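PDB 3LQN: CBS domain protein, which is of unknown function but carries two CBS domains, a module that in many relatives binds adenosine-containing nucleotides. Local coordinates for residues Phe12-Lys18 and Leu100-Phe106. Sequence-based numbering, arbitrary orientation.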
ATOM      1  N   PHE A  12      12.713  17.332 -15.567  0.54 75.64           N
ATOM      2  CA  PHE A  12      12.109  16.017 -15.810  0.54 66.91           C
ATOM      3  C   PHE A  12      13.060  15.028 -16.462  0.54 58.25           C
ATOM      4  O   PHE A  12      13.125  13.864 -16.081  0.54 57.10           O
ATOM      5  CB  PHE A  12      10.853  16.135 -16.665  0.54 69.72           C
ATOM      6  CG  PHE A  12       9.587  15.998 -15.887  0.54 59.21           C
ATOM      7  CD1 PHE A  12       9.627  15.763 -14.529  0.54 47.02           C
ATOM      8  CD2 PHE A  12       8.359  16.109 -16.509  0.54 58.00           C
ATOM      9  CE1 PHE A  12       8.481  15.644 -13.806  0.54 44.61           C
ATOM     10  CE2 PHE A  12       7.199  15.985 -15.784  0.54 52.47           C
ATOM     11  CZ  PHE A  12       7.261  15.753 -14.430  0.54 48.78           C
ATOM     12  N   GLN A  13      13.794  15.505 -17.459  0.54 50.60           N
ATOM     13  CA  GLN A  13      14.720  14.657 -18.225  0.54 47.14           C
ATOM     14  C   GLN A  13      16.071  14.446 -17.519  0.54 36.05           C
ATOM     15  O   GLN A  13      16.859  13.585 -17.920  0.54 34.45           O
ATOM     16  CB  GLN A  13      14.936  15.254 -19.627  0.54 56.71           C
ATOM     17  CG  GLN A  13      14.715  14.293 -20.812  0.54 68.69           C
ATOM     18  CD  GLN A  13      16.005  13.647 -21.349  0.54 73.07           C
ATOM     19  OE1 GLN A  13      16.662  12.841 -20.667  0.54 72.70           O
ATOM     20  NE2 GLN A  13      16.350  13.977 -22.590  0.54 67.46           N
ATOM     21  N   GLN A  14      16.336  15.230 -16.476  1.00 44.35           N
ATOM     22  CA  GLN A  14      17.527  14.985 -15.654  1.00 45.66           C
ATOM     23  C   GLN A  14      17.263  14.353 -14.288  1.00 39.57           C
ATOM     24  O   GLN A  14      18.162  14.266 -13.449  1.00 41.15           O
ATOM     25  CB  GLN A  14      18.345  16.268 -15.549  1.00 43.43           C
ATOM     26  CG  GLN A  14      19.004  16.610 -16.878  1.00 56.43           C
ATOM     27  CD  GLN A  14      19.630  17.970 -16.850  1.00 53.18           C
ATOM     28  OE1 GLN A  14      20.087  18.417 -15.801  1.00 54.84           O
ATOM     29  NE2 GLN A  14      19.628  18.660 -17.996  1.00 52.07           N
ATOM     30  N   ILE A  15      16.037  13.878 -14.086  1.00 34.01           N
ATOM     31  CA  ILE A  15      15.717  13.139 -12.892  1.00 35.38           C
ATOM     32  C   ILE A  15      15.566  11.696 -13.309  1.00 32.89           C
ATOM     33  O   ILE A  15      14.768  11.363 -14.189  1.00 38.86           O
ATOM     34  CB  ILE A  15      14.446  13.666 -12.189  1.00 38.99           C
ATOM     35  CG1 ILE A  15      14.700  15.082 -11.667  1.00 39.15           C
ATOM     36  CG2 ILE A  15      14.060  12.767 -11.056  1.00 38.62           C
ATOM     37  CD1 ILE A  15      13.398  15.862 -11.436  1.00 49.30           C
ATOM     38  N   PHE A  16      16.396  10.869 -12.709  1.00 30.63           N
ATOM     39  CA  PHE A  16      16.442   9.464 -13.026  1.00 29.11           C
ATOM     40  C   PHE A  16      15.924   8.695 -11.840  1.00 34.79           C
ATOM     41  O   PHE A  16      15.758   9.244 -10.749  1.00 32.51           O
ATOM     42  CB  PHE A  16      17.867   9.030 -13.221  1.00 28.78           C
ATOM     43  CG  PHE A  16      18.548   9.643 -14.413  1.00 37.83           C
ATOM     44  CD1 PHE A  16      17.849  10.090 -15.490  1.00 36.11           C
ATOM     45  CD2 PHE A  16      19.929   9.697 -14.460  1.00 54.95           C
ATOM     46  CE1 PHE A  16      18.551  10.655 -16.619  1.00 40.82           C
ATOM     47  CE2 PHE A  16      20.595  10.231 -15.558  1.00 50.40           C
ATOM     48  CZ  PHE A  16      19.884  10.704 -16.622  1.00 44.56           C
ATOM     49  N   VAL A  17      15.748   7.402 -12.058  1.00 30.28           N
ATOM     50  CA  VAL A  17      15.324   6.483 -11.002  1.00 33.00           C
ATOM     51  C   VAL A  17      16.201   6.596  -9.736  1.00 25.86           C
ATOM     52  O   VAL A  17      15.689   6.729  -8.604  1.00 29.28           O
ATOM     53  CB  VAL A  17      15.255   5.027 -11.523  1.00 27.24           C
ATOM     54  CG1 VAL A  17      15.178   4.050 -10.368  1.00 32.74           C
ATOM     55  CG2 VAL A  17      14.006   4.824 -12.333  1.00 26.57           C
ATOM     56  N   LYS A  18      17.512   6.686  -9.936  1.00 27.46           N
ATOM     57  CA  LYS A  18      18.441   6.777  -8.819  1.00 27.88           C
ATOM     58  C   LYS A  18      18.272   8.012  -7.958  1.00 29.91           C
ATOM     59  O   LYS A  18      18.643   8.012  -6.800  1.00 32.42           O
ATOM     60  CB  LYS A  18      19.897   6.593  -9.326  1.00 38.54           C
ATOM     61  CG  LYS A  18      20.888   7.814  -9.303  1.00 35.83           C
ATOM     62  CD  LYS A  18      20.499   8.967 -10.157  1.00 52.32           C
ATOM     63  CE  LYS A  18      21.714   9.867 -10.534  1.00 36.88           C
ATOM     64  NZ  LYS A  18      22.210  10.927  -9.584  1.00 36.26           N
ATOM     65  N   LEU A 100      13.379  -1.268 -12.460  1.00 27.87           N
ATOM     66  CA  LEU A 100      13.948  -0.189 -13.267  1.00 30.09           C
ATOM     67  C   LEU A 100      15.447  -0.141 -12.998  1.00 32.32           C
ATOM     68  O   LEU A 100      15.893  -0.556 -11.961  1.00 33.66           O
ATOM     69  CB  LEU A 100      13.314   1.149 -12.928  1.00 26.47           C
ATOM     70  CG  LEU A 100      11.853   1.204 -13.393  1.00 35.75           C
ATOM     71  CD1 LEU A 100      11.270   2.500 -13.009  1.00 39.89           C
ATOM     72  CD2 LEU A 100      11.731   1.022 -14.901  1.00 35.23           C
ATOM     73  N   LYS A 101      16.200   0.357 -13.970  1.00 29.89           N
ATOM     74  CA  LYS A 101      17.645   0.611 -13.798  1.00 25.03           C
ATOM     75  C   LYS A 101      17.832   1.993 -13.169  1.00 25.29           C
ATOM     76  O   LYS A 101      16.961   2.870 -13.266  1.00 28.71           O
ATOM     77  CB  LYS A 101      18.310   0.656 -15.176  1.00 39.79           C
ATOM     78  CG  LYS A 101      18.072  -0.543 -16.062  1.00 56.04           C
ATOM     79  CD  LYS A 101      19.303  -0.755 -16.939  1.00 64.17           C
ATOM     80  CE  LYS A 101      20.516  -1.073 -16.070  1.00 71.36           C
ATOM     81  NZ  LYS A 101      21.826  -0.566 -16.606  1.00 73.79           N
ATOM     82  N   LEU A 102      18.973   2.188 -12.543  1.00 29.61           N
ATOM     83  CA  LEU A 102      19.291   3.463 -11.917  1.00 30.92           C
ATOM     84  C   LEU A 102      19.143   4.633 -12.869  1.00 34.18           C
ATOM     85  O   LEU A 102      18.771   5.714 -12.443  1.00 31.38           O
ATOM     86  CB  LEU A 102      20.758   3.427 -11.465  1.00 30.78           C
ATOM     87  CG  LEU A 102      21.159   2.399 -10.430  1.00 33.73           C
ATOM     88  CD1 LEU A 102      22.677   2.209 -10.491  1.00 35.67           C
ATOM     89  CD2 LEU A 102      20.702   2.883  -9.055  1.00 36.43           C
ATOM     90  N   GLU A 103      19.494   4.421 -14.143  1.00 31.92           N
ATOM     91  CA  GLU A 103      19.459   5.500 -15.118  1.00 37.67           C
ATOM     92  C   GLU A 103      18.142   5.632 -15.860  1.00 37.57           C
ATOM     93  O   GLU A 103      18.007   6.508 -16.714  1.00 38.86           O
ATOM     94  CB  GLU A 103      20.634   5.419 -16.117  1.00 38.99           C
ATOM     95  CG  GLU A 103      20.614   4.204 -17.015  1.00 32.86           C
ATOM     96  CD  GLU A 103      21.415   3.063 -16.431  1.00 49.28           C
ATOM     97  OE1 GLU A 103      21.298   2.815 -15.217  1.00 45.46           O
ATOM     98  OE2 GLU A 103      22.180   2.419 -17.180  1.00 66.62           O
ATOM     99  N   ASP A 104      17.143   4.805 -15.536  1.00 31.33           N
ATOM    100  CA  ASP A 104      15.843   4.973 -16.210  1.00 30.01           C
ATOM    101  C   ASP A 104      15.190   6.337 -15.915  1.00 34.86           C
ATOM    102  O   ASP A 104      15.389   6.916 -14.842  1.00 33.63           O
ATOM    103  CB  ASP A 104      14.864   3.834 -15.839  1.00 35.52           C
ATOM    104  CG  ASP A 104      15.020   2.611 -16.741  1.00 40.04           C
ATOM    105  OD1 ASP A 104      15.426   2.771 -17.919  1.00 43.69           O
ATOM    106  OD2 ASP A 104      14.709   1.496 -16.281  1.00 33.50           O
ATOM    107  N   SER A 105      14.378   6.812 -16.860  1.00 34.42           N
ATOM    108  CA  SER A 105      13.786   8.137 -16.791  1.00 38.60           C
ATOM    109  C   SER A 105      12.628   8.296 -15.807  1.00 35.38           C
ATOM    110  O   SER A 105      11.921   7.328 -15.422  1.00 32.28           O
ATOM    111  CB  SER A 105      13.319   8.564 -18.188  1.00 46.00           C
ATOM    112  OG  SER A 105      12.126   7.871 -18.537  1.00 46.68           O
ATOM    113  N   PHE A 106      12.394   9.551 -15.421  1.00 37.91           N
ATOM    114  CA  PHE A 106      11.232   9.854 -14.600  1.00 37.72           C
ATOM    115  C   PHE A 106       9.933   9.425 -15.314  1.00 37.35           C
ATOM    116  O   PHE A 106       9.038   8.847 -14.717  1.00 37.66           O
ATOM    117  CB  PHE A 106      11.186  11.341 -14.265  1.00 41.79           C
ATOM    118  CG  PHE A 106       9.932  11.727 -13.542  1.00 43.73           C
ATOM    119  CD1 PHE A 106       9.846  11.578 -12.172  1.00 46.20           C
ATOM    120  CD2 PHE A 106       8.814  12.162 -14.246  1.00 47.86           C
ATOM    121  CE1 PHE A 106       8.685  11.892 -11.510  1.00 51.05           C
ATOM    122  CE2 PHE A 106       7.653  12.492 -13.593  1.00 52.10           C
ATOM    123  CZ  PHE A 106       7.583  12.355 -12.220  1.00 50.75           C
TER
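Phe-12 and Phe-106 meet as an offset, nearly parallel ring pair, at least in the modelled one of two Phe-12 conformers: the planes differ by 19°, the centroids lie 4.5 Å apart, and the overlap is slight. Phe-106 CD2 lies over one face of Phe-12 near its rim, and Phe-12 CE1 in turn over one face of Phe-106. Phe-106 reaches it with CG anti to its backbone N (chi1 174°). Phe-12 also packs on Leu-141 of helix 134-144 and on Val-145 of the second subunit. The Phe-16 ring has a polar neighbour instead, Glu-103 O, which stands 3.8 Å above one face.

Three backbone bonds join the segments, running from Ile-15 to Lys-18. Val-17 N donates to Asp-104 O at 2.8 Å, and Lys-18 N to Leu-102 O at 3.0 Å. The bond from Phe-106 N to Ile-15 O is weak, with 125° at the hydrogen. Val-17 wedges in beside them, its CG2 3.7 Å from Leu-100 CD1.

The acceptors Leu-102 O and Asp-104 O belong to a type I turn, Lys-101 to Asp-104, itself tied by Lys-101 N to Asp-104 OD2 (3.0 Å). Ser-105 OG accepts from Lys-108 N, capping the start of helix 106-115. The chemistry thus implies a backbone-held junction: the N-terminal segment, remote in sequence, is bonded to the strand-to-helix connection of the second CBS domain, with apolar side chains packed beside those bonds.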